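Local coordinates for protein probable chitinase A (Chromobacterium violaceum, PDB 4TX8) that probably hydrolyses chitin as a family 18 endochitinase, joining a glycoside hydrolase domain to a small carbohydrate-binding module, at residues H114-P119 with V137-D142. Residues are numbered along the deposited sequence; the frame is centred on the assembly and turned at random.
Sequences HNFANP and VVAFAD
The carbonyl oxygen of Ala139 accepts a hydrogen bond from the backbone N of Asn115 at 2.7 Å, with an N-H...O angle of 157°. The bond lies at the C-terminal end of strand 108-114 and ties the start of the loop that follows to the neighbouring parallel strand 135-143 of the (beta/alpha)8 TIM barrel that forms the GH18 domain. The strands are still paired at His114 and Ala139, whose CA atoms are 5.3 Å apart; beyond this point Asn115, at the centre of an inverse gamma turn, leads the chain into a loop. The bond approaches the carbonyl obliquely, the donor tilted 29° from its plane. Ala139 O also lies at the edge of the Phe116 ring, near its plane, 3.3 Å from Phe116 CE1 and equally near CD1, and the weakly positive C-H edge may add a little to the amide's hold on this oxygen. A water takes over where the strands part: it donates to Asn115 O and accepts from Phe140 N, each at 3.0 Å, tying the turn to the residue that follows the cis peptide between Ala139 and Phe140. With CG anti to the backbone N (chi1 -175°), the Asn115 amide reaches Asp154 N through OD1 and Thr152 O through ND2, while Asn115 CB stays 3.1 Å from Ala139 O. The Phe116 ring folds back over His114, whose CB sits 3.9 Å above the ring centre; His114 NE2 in turn bonds Ser398 OG. On the neighbouring strand, Phe140 lays a face over the CB of Ala139, and its side chain also touches Asp218, a residue of the calcium site. The two phenylalanine rings approach obliquely, Phe116 CE1 lying 4.2 Å from Phe140 CE2.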
loop_
_atom_site.group_PDB
_atom_site.type_symbol
_atom_site.label_atom_id
_atom_site.label_comp_id
_atom_site.label_asym_id
_atom_site.label_seq_id
_atom_site.Cartn_x
_atom_site.Cartn_y
_atom_site.Cartn_z
ATOM N N HIS A 114 -9.775 3.402 1.517
ATOM C CA HIS A 114 -10.789 3.190 0.477
ATOM C C HIS A 114 -11.599 4.450 0.189
ATOM O O HIS A 114 -12.371 4.898 1.036
ATOM C CB HIS A 114 -11.770 2.076 0.866
ATOM C CG HIS A 114 -11.142 0.733 1.073
ATOM N ND1 HIS A 114 -11.888 -0.395 1.341
ATOM C CD2 HIS A 114 -9.848 0.334 1.060
ATOM C CE1 HIS A 114 -11.080 -1.431 1.481
ATOM N NE2 HIS A 114 -9.838 -1.017 1.315
ATOM N N ASN A 115 -11.450 5.000 -1.012
ATOM C CA ASN A 115 -12.329 6.075 -1.462
ATOM C C ASN A 115 -13.560 5.467 -2.135
ATOM O O ASN A 115 -13.979 5.895 -3.212
ATOM C CB ASN A 115 -11.592 7.019 -2.417
ATOM C CG ASN A 115 -12.432 8.217 -2.824
ATOM O OD1 ASN A 115 -13.118 8.820 -2.000
ATOM N ND2 ASN A 115 -12.401 8.548 -4.109
ATOM N N PHE A 116 -14.124 4.450 -1.488
ATOM C CA PHE A 116 -15.238 3.692 -2.045
ATOM C C PHE A 116 -15.809 2.737 -1.003
ATOM O O PHE A 116 -15.234 2.565 0.074
ATOM C CB PHE A 116 -14.798 2.910 -3.291
ATOM C CG PHE A 116 -13.622 1.992 -3.060
ATOM C CD1 PHE A 116 -12.320 2.453 -3.213
ATOM C CD2 PHE A 116 -13.819 0.665 -2.704
ATOM C CE1 PHE A 116 -11.235 1.610 -3.008
ATOM C CE2 PHE A 116 -12.738 -0.182 -2.495
ATOM C CZ PHE A 116 -11.445 0.290 -2.649
ATOM N N ALA A 117 -16.943 2.122 -1.331
ATOM C CA ALA A 117 -17.526 1.082 -0.490
ATOM C C ALA A 117 -17.225 -0.288 -1.079
ATOM O O ALA A 117 -17.192 -0.452 -2.298
ATOM C CB ALA A 117 -19.039 1.285 -0.346
ATOM N N ASN A 118 -17.002 -1.272 -0.214
ATOM C CA ASN A 118 -16.726 -2.633 -0.659
ATOM C C ASN A 118 -17.072 -3.588 0.501
ATOM O O ASN A 118 -17.636 -3.131 1.495
ATOM C CB ASN A 118 -15.275 -2.735 -1.170
ATOM C CG ASN A 118 -14.263 -3.028 -0.081
ATOM O OD1 ASN A 118 -14.477 -2.742 1.096
ATOM N ND2 ASN A 118 -13.129 -3.585 -0.486
ATOM N N PRO A 119 -16.781 -4.905 0.390
ATOM C CA PRO A 119 -17.225 -5.731 1.524
ATOM C C PRO A 119 -16.619 -5.379 2.895
ATOM O O PRO A 119 -17.079 -5.910 3.897
ATOM C CB PRO A 119 -16.796 -7.139 1.096
ATOM C CG PRO A 119 -16.859 -7.103 -0.371
ATOM C CD PRO A 119 -16.287 -5.759 -0.708
ATOM N N VAL A 137 -2.635 6.379 1.921
ATOM C CA VAL A 137 -2.729 6.383 0.467
ATOM C C VAL A 137 -4.174 6.305 -0.001
ATOM O O VAL A 137 -4.826 5.271 0.142
ATOM C CB VAL A 137 -1.945 5.219 -0.156
ATOM C CG1 VAL A 137 -1.910 5.367 -1.665
ATOM C CG2 VAL A 137 -0.534 5.166 0.408
ATOM N N VAL A 138 -4.663 7.401 -0.572
ATOM C CA VAL A 138 -6.046 7.490 -1.019
ATOM C C VAL A 138 -6.270 6.692 -2.303
ATOM O O VAL A 138 -5.639 6.946 -3.329
ATOM C CB VAL A 138 -6.461 8.956 -1.236
ATOM C CG1 VAL A 138 -7.848 9.031 -1.852
ATOM C CG2 VAL A 138 -6.414 9.715 0.088
ATOM N N ALA A 139 -7.174 5.721 -2.225
ATOM C CA ALA A 139 -7.442 4.800 -3.324
ATOM C C ALA A 139 -8.894 4.904 -3.799
ATOM O O ALA A 139 -9.803 4.540 -3.055
ATOM C CB ALA A 139 -7.137 3.381 -2.882
ATOM N N PHE A 140 -9.134 5.367 -5.026
ATOM C CA PHE A 140 -8.105 5.714 -6.003
ATOM C C PHE A 140 -8.497 6.960 -6.784
ATOM O O PHE A 140 -9.612 7.463 -6.653
ATOM C CB PHE A 140 -7.891 4.579 -7.008
ATOM C CG PHE A 140 -7.406 3.297 -6.404
ATOM C CD1 PHE A 140 -6.047 3.045 -6.285
ATOM C CD2 PHE A 140 -8.305 2.329 -5.988
ATOM C CE1 PHE A 140 -5.592 1.852 -5.740
ATOM C CE2 PHE A 140 -7.857 1.132 -5.442
ATOM C CZ PHE A 140 -6.500 0.896 -5.319
ATOM N N ALA A 141 -7.585 7.432 -7.627
ATOM C CA ALA A 141 -7.933 8.391 -8.666
ATOM C C ALA A 141 -8.553 7.635 -9.838
ATOM O O ALA A 141 -8.389 6.417 -9.950
ATOM C CB ALA A 141 -6.709 9.178 -9.116
ATOM N N ASP A 142 -9.265 8.348 -10.706
ATOM C CA ASP A 142 -9.882 7.722 -11.872
ATOM C C ASP A 142 -9.217 8.139 -13.173
ATOM O O ASP A 142 -8.978 9.325 -13.408
ATOM C CB ASP A 142 -11.375 8.058 -11.958
ATOM C CG ASP A 142 -12.162 7.551 -10.771
ATOM O OD1 ASP A 142 -12.283 6.318 -10.619
ATOM O OD2 ASP A 142 -12.674 8.390 -9.999
HETATM O O HOH W 1 -11.998 5.916 -5.517
#